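PDB 3W43: phosphoserine phosphatase RsbX from Bacillus subtilis, which removes the phosphate from phosphorylated RsbS as a manganese-bound PPM-type serine phosphatase, and helps keep sigma-B activity low during growth and restore that level after stress. Local coordinates for residues 153-158 with 190-195; 39-44 with 90-95. One frame throughout, in Å; residues are numbered along the deposited sequence. Where two conformers were deposited one is given.

Contact 1. Residues 153-158 with 190-195. With MN (manganese (II) ion), chain B.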
loop_
_atom_site.group_PDB
_atom_site.type_symbol
_atom_site.label_atom_id
_atom_site.label_comp_id
_atom_site.label_asym_id
_atom_site.label_seq_id
_atom_site.Cartn_x
_atom_site.Cartn_y
_atom_site.Cartn_z
ATOM N N ILE A 153 -2.572 -3.525 1.685
ATOM C CA ILE A 153 -1.318 -2.826 1.909
ATOM C C ILE A 153 -1.589 -1.829 3.028
ATOM O O ILE A 153 -2.579 -1.092 2.972
ATOM C CB ILE A 153 -0.824 -2.065 0.654
ATOM C CG1 ILE A 153 -0.544 -3.033 -0.493
ATOM C CG2 ILE A 153 0.438 -1.262 0.968
ATOM C CD1 ILE A 153 -0.256 -2.344 -1.823
ATOM N N HIS A 154 -0.736 -1.769 4.042
ATOM C CA HIS A 154 -1.001 -0.875 5.161
ATOM C C HIS A 154 0.237 -0.270 5.763
ATOM O O HIS A 154 1.301 -0.918 5.834
ATOM C CB HIS A 154 -1.862 -1.555 6.242
ATOM C CG HIS A 154 -1.186 -2.653 7.010
ATOM N ND1 HIS A 154 -0.425 -2.409 8.132
ATOM C CD2 HIS A 154 -1.224 -4.003 6.870
ATOM C CE1 HIS A 154 -0.004 -3.557 8.634
ATOM N NE2 HIS A 154 -0.484 -4.541 7.895
ATOM N N THR A 155 0.099 0.971 6.209
ATOM C CA THR A 155 1.165 1.581 6.989
ATOM C C THR A 155 1.205 1.047 8.411
ATOM O O THR A 155 0.292 0.347 8.872
ATOM C CB THR A 155 1.090 3.120 6.985
ATOM O OG1 THR A 155 -0.133 3.540 7.608
ATOM C CG2 THR A 155 1.183 3.663 5.572
ATOM N N ASP A 156 2.289 1.381 9.099
ATOM C CA ASP A 156 2.552 0.873 10.435
ATOM C C ASP A 156 1.627 1.456 11.511
ATOM O O ASP A 156 1.671 1.023 12.651
ATOM C CB ASP A 156 4.040 1.037 10.785
ATOM C CG ASP A 156 4.504 2.483 10.759
ATOM O OD1 ASP A 156 3.655 3.399 10.772
ATOM O OD2 ASP A 156 5.741 2.703 10.733
ATOM N N GLY A 157 0.788 2.423 11.159
ATOM C CA GLY A 157 -0.258 2.869 12.059
ATOM C C GLY A 157 -1.280 1.780 12.305
ATOM O O GLY A 157 -1.996 1.833 13.293
ATOM N N LEU A 158 -1.374 0.810 11.393
ATOM C CA LEU A 158 -2.254 -0.341 11.553
ATOM C C LEU A 158 -1.412 -1.511 12.041
ATOM O O LEU A 158 -0.501 -1.981 11.339
ATOM C CB LEU A 158 -2.958 -0.691 10.238
ATOM C CG LEU A 158 -3.914 -1.892 10.291
ATOM C CD1 LEU A 158 -5.141 -1.525 11.086
ATOM C CD2 LEU A 158 -4.313 -2.344 8.902
ATOM N N ASP A 190 -0.535 8.084 12.141
ATOM C CA ASP A 190 -1.215 8.033 10.852
ATOM C C ASP A 190 -1.467 6.578 10.496
ATOM O O ASP A 190 -0.595 5.716 10.680
ATOM C CB ASP A 190 -0.362 8.671 9.759
ATOM C CG ASP A 190 -0.150 10.167 9.960
ATOM O OD1 ASP A 190 -1.088 10.885 10.380
ATOM O OD2 ASP A 190 0.968 10.642 9.672
ATOM N N LEU A 191 -2.646 6.307 9.950
ATOM C CA LEU A 191 -3.040 4.947 9.626
ATOM C C LEU A 191 -3.689 4.932 8.243
ATOM O O LEU A 191 -4.688 5.623 8.026
ATOM C CB LEU A 191 -3.997 4.427 10.704
ATOM C CG LEU A 191 -4.373 2.954 10.720
ATOM C CD1 LEU A 191 -4.997 2.629 12.061
ATOM C CD2 LEU A 191 -5.325 2.621 9.591
ATOM N N THR A 192 -3.108 4.156 7.323
ATOM C CA THR A 192 -3.608 4.052 5.955
ATOM C C THR A 192 -3.624 2.587 5.556
ATOM O O THR A 192 -2.635 1.875 5.767
ATOM C CB THR A 192 -2.679 4.804 4.977
ATOM O OG1 THR A 192 -2.523 6.158 5.409
ATOM C CG2 THR A 192 -3.249 4.818 3.566
ATOM N N TYR A 193 -4.706 2.138 4.935
ATOM C CA TYR A 193 -4.687 0.839 4.296
ATOM C C TYR A 193 -5.515 0.835 3.033
ATOM O O TYR A 193 -6.463 1.607 2.892
ATOM C CB TYR A 193 -5.103 -0.296 5.241
ATOM C CG TYR A 193 -6.507 -0.266 5.803
ATOM C CD1 TYR A 193 -7.603 -0.754 5.082
ATOM C CD2 TYR A 193 -6.731 0.195 7.104
ATOM C CE1 TYR A 193 -8.888 -0.748 5.643
ATOM C CE2 TYR A 193 -7.988 0.181 7.666
ATOM C CZ TYR A 193 -9.064 -0.274 6.940
ATOM O OH TYR A 193 -10.302 -0.265 7.543
ATOM N N ILE A 194 -5.132 -0.053 2.121
ATOM C CA ILE A 194 -5.891 -0.325 0.910
ATOM C C ILE A 194 -6.166 -1.817 0.855
ATOM O O ILE A 194 -5.249 -2.634 0.929
ATOM C CB ILE A 194 -5.132 0.130 -0.352
ATOM C CG1 ILE A 194 -4.815 1.630 -0.252
ATOM C CG2 ILE A 194 -5.946 -0.202 -1.599
ATOM C CD1 ILE A 194 -4.139 2.223 -1.470
ATOM N N LEU A 195 -7.454 -2.145 0.767
ATOM C CA LEU A 195 -7.928 -3.511 0.569
ATOM C C LEU A 195 -8.350 -3.693 -0.864
ATOM O O LEU A 195 -8.977 -2.805 -1.449
ATOM C CB LEU A 195 -9.152 -3.763 1.449
ATOM C CG LEU A 195 -8.858 -3.999 2.927
ATOM C CD1 LEU A 195 -10.118 -3.728 3.752
ATOM C CD2 LEU A 195 -8.328 -5.422 3.162
HETATM MN MN MN B . 3.765 5.513 10.503
HETATM O O HOH W 1 5.814 5.294 11.376
HETATM O O HOH W 2 1.850 5.737 9.483
HETATM O O HOH W 3 4.068 7.661 10.858
#
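Thr155 meets Thr192 through both backbone and side chain. Its N-H reaches Thr192 O at 2.9 Å, nearly in line with the carbonyl, and its OG1 accepts Thr192 N at 3.1 Å in a more bent bond (146° at the hydrogen). With chi1 at 63°, OG1 sits between the backbone N and the carbonyl carbon and faces the neighbouring strand, standing in for a main-chain acceptor just where residues 155-158 turn away in a type I beta turn. Before that turn the pairing is regular and antiparallel: Ile153 and Ile194 exchange two backbone bonds, and the non-hydrogen-bonded pair His154 and Tyr193 bring their CB atoms to 3.6 Å. Inside the turn, Gly157 CA passes 3.2 Å from Asp190 O as a CA-H...O contact. Leu191 lies alongside the same peptide, its CD1 against Gly157 O, while Leu158 CD2 bridges two rings: it rests over one face of the His154 imidazole, off toward the rim, and touches Tyr193 CD2 obliquely at 3.9 Å.

Thr155 O takes the turn's own Leu158 N on one face of its carbonyl plane and, on the opposite face, ND1 of the preceding His154 (2.9 Å). Further out, Asp27 hydrogen-bonds the hydroxyls of both Thr155 and Thr192, and Ser177 does so for Tyr193 OH. The turn presents Asp156, whose OD1 binds a manganese ion at 2.1 Å; Asp44 and Asp189 complete the protein ligands. One metal-bound water donates to Asp156 OD2 and another to Asp190 O. The pairing thus places a direct ligand, Asp156, and a second-shell acceptor, Asp190 O, at the same ion of the metal centre characteristic of PPM phosphatases.

Contact 2. Residues 39-44 with 90-95. With MN (manganese (II) ion), chain C; MN (manganese (II) ion), chain B.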
loop_
_atom_site.group_PDB
_atom_site.type_symbol
_atom_site.label_atom_id
_atom_site.label_comp_id
_atom_site.label_asym_id
_atom_site.label_seq_id
_atom_site.Cartn_x
_atom_site.Cartn_y
_atom_site.Cartn_z
ATOM N N ILE A 39 -2.395 0.241 -10.524
ATOM C CA ILE A 39 -1.204 0.754 -9.829
ATOM C C ILE A 39 -1.675 1.161 -8.447
ATOM O O ILE A 39 -2.700 1.821 -8.320
ATOM C CB ILE A 39 -0.531 1.953 -10.602
ATOM C CG1 ILE A 39 0.631 2.571 -9.834
ATOM C CG2 ILE A 39 -1.511 3.079 -10.869
ATOM C CD1 ILE A 39 1.880 1.823 -9.887
ATOM N N CYS A 40 -0.918 0.783 -7.424
ATOM C CA CYS A 40 -1.279 1.065 -6.043
ATOM C C CYS A 40 -0.013 1.324 -5.255
ATOM O O CYS A 40 0.852 0.463 -5.217
ATOM C CB CYS A 40 -1.988 -0.172 -5.464
ATOM S SG CYS A 40 -2.568 0.046 -3.794
ATOM N N ALA A 41 0.083 2.489 -4.616
ATOM C CA ALA A 41 1.236 2.812 -3.781
ATOM C C ALA A 41 0.783 3.396 -2.472
ATOM O O ALA A 41 -0.170 4.178 -2.430
ATOM C CB ALA A 41 2.164 3.776 -4.490
ATOM N N VAL A 42 1.484 3.038 -1.405
ATOM C CA VAL A 42 1.223 3.600 -0.088
ATOM C C VAL A 42 2.569 4.014 0.485
ATOM O O VAL A 42 3.517 3.227 0.444
ATOM C CB VAL A 42 0.532 2.554 0.831
ATOM C CG1 VAL A 42 0.341 3.098 2.221
ATOM C CG2 VAL A 42 -0.805 2.111 0.244
ATOM N N ALA A 43 2.648 5.234 1.011
ATOM C CA ALA A 43 3.891 5.772 1.550
ATOM C C ALA A 43 3.672 6.409 2.912
ATOM O O ALA A 43 2.653 7.042 3.160
ATOM C CB ALA A 43 4.483 6.790 0.594
ATOM N N ASP A 44 4.639 6.216 3.800
ATOM C CA ASP A 44 4.602 6.766 5.143
ATOM C C ASP A 44 5.809 7.698 5.301
ATOM O O ASP A 44 6.938 7.243 5.383
ATOM C CB ASP A 44 4.646 5.598 6.135
ATOM C CG ASP A 44 4.636 6.059 7.587
ATOM O OD1 ASP A 44 4.693 7.285 7.822
ATOM O OD2 ASP A 44 4.552 5.202 8.494
ATOM N N ALA A 90 7.756 2.993 1.808
ATOM C CA ALA A 90 6.762 2.883 0.744
ATOM C C ALA A 90 6.657 1.500 0.159
ATOM O O ALA A 90 7.632 0.755 0.108
ATOM C CB ALA A 90 7.062 3.872 -0.383
ATOM N N SER A 91 5.460 1.199 -0.343
ATOM C CA SER A 91 5.190 -0.002 -1.119
ATOM C C SER A 91 4.533 0.369 -2.435
ATOM O O SER A 91 3.648 1.223 -2.471
ATOM C CB SER A 91 4.236 -0.902 -0.358
ATOM O OG SER A 91 4.862 -1.424 0.785
ATOM N N ILE A 92 4.955 -0.311 -3.500
ATOM C CA ILE A 92 4.370 -0.131 -4.820
ATOM C C ILE A 92 3.965 -1.484 -5.376
ATOM O O ILE A 92 4.767 -2.437 -5.421
ATOM C CB ILE A 92 5.327 0.586 -5.798
ATOM C CG1 ILE A 92 5.843 1.889 -5.182
ATOM C CG2 ILE A 92 4.622 0.870 -7.130
ATOM C CD1 ILE A 92 6.813 2.617 -6.060
ATOM N N LEU A 93 2.704 -1.552 -5.800
ATOM C CA LEU A 93 2.087 -2.759 -6.348
ATOM C C LEU A 93 1.518 -2.460 -7.725
ATOM O O LEU A 93 0.800 -1.473 -7.896
ATOM C CB LEU A 93 0.966 -3.230 -5.418
ATOM C CG LEU A 93 0.083 -4.384 -5.897
ATOM C CD1 LEU A 93 0.861 -5.682 -5.942
ATOM C CD2 LEU A 93 -1.141 -4.534 -5.002
ATOM N N LYS A 94 1.860 -3.302 -8.702
ATOM C CA LYS A 94 1.238 -3.249 -10.028
ATOM C C LYS A 94 0.594 -4.582 -10.318
ATOM O O LYS A 94 1.166 -5.631 -10.008
ATOM C CB LYS A 94 2.259 -2.931 -11.118
ATOM C CG LYS A 94 2.695 -1.485 -11.107
ATOM C CD LYS A 94 3.698 -1.170 -12.211
ATOM C CE LYS A 94 3.002 -1.183 -13.568
ATOM N NZ LYS A 94 3.797 -0.633 -14.688
ATOM N N ILE A 95 -0.588 -4.545 -10.927
ATOM C CA ILE A 95 -1.302 -5.765 -11.288
ATOM C C ILE A 95 -1.711 -5.676 -12.738
ATOM O O ILE A 95 -2.291 -4.682 -13.159
ATOM C CB ILE A 95 -2.556 -5.996 -10.416
ATOM C CG1 ILE A 95 -2.169 -6.069 -8.938
ATOM C CG2 ILE A 95 -3.291 -7.259 -10.870
ATOM C CD1 ILE A 95 -3.336 -6.277 -7.997
HETATM MN MN MN C . 5.035 8.780 9.286
HETATM MN MN MN B . 3.765 5.513 10.503
HETATM O O HOH W 3 4.068 7.661 10.858
HETATM O O HOH W 1 5.814 5.294 11.376
HETATM O O HOH W 2 1.850 5.737 9.483
HETATM O O HOH W 4 2.993 9.294 8.563
HETATM O O HOH W 5 6.815 7.471 9.946
#
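Ile39, Cys40 and Leu93 bury the most surface where segments 39-44 and 90-95, parts of strands 37-45 and 88-96, run side by side, antiparallel at 172° with the segment axes 4.7 Å apart. Ile39 leans over its neighbour: with CG1 anti to the backbone N (chi1 175°), its CD1 passes obliquely across Lys94 to meet CG at 3.6 Å. The lysine's aliphatic part thus serves as apolar surface, while its NZ is hydrogen-bonded to the carbonyls of Ala67 and Glu69.

Cys40 and Leu93 form a hydrogen-bonded pair, Leu93 N giving to Cys40 O at 2.8 Å and Cys40 N to Leu93 O at 2.9 Å. Their side chains share the other face of the sheet with Val42 and Ser91, the second such pair, and the CB atoms of Cys40 and Leu93 approach to 4.3 Å. On the Ile39 face, the small Ala41, Ala43 and Ala90 give a low surface, with Ala43 CB and Ala90 CB 4.0 Å apart. Helix 49-66 lies on Ala41 and Ala43 there, and helix 71-81 on Ile92 and Lys94.

Ser91 OG, on the Cys40 face, is hydrogen-bonded to Tyr104 and Ser106 of the next strand. Beyond the paired residues Asp44 joins two manganese ions through its two oxygens, OD1 binding one at 2.1 Å and OD2 the other at 2.2 Å. A carboxylate bridging two metal ions is a hallmark of the PPM dinuclear centre, and the four backbone bonds behind Asp44 tie this ligand's strand into the sheet.

Overall arrangement
From the N terminus the chain first passes through strands 2-6, 10-17 and 27-33. Contact 2 then closes a loop from 39-44 to 90-95 that takes in helices 49-66 and 71-81. Contact 1 follows later, its loop from 153-158 to 190-195 holding helices 163-169 and 173-179. The two loops are in series, neither nested nor crossed. Each contact ties neighbouring strands within a different antiparallel sheet, and the sheets pack face to face as in the PPM beta sandwich: Ile153 and Thr155 rest on Val42, and Ile194 on Cys40. With centres about 11 Å apart, the contacts converge on one manganese ion, ligated by Asp44 and Asp156.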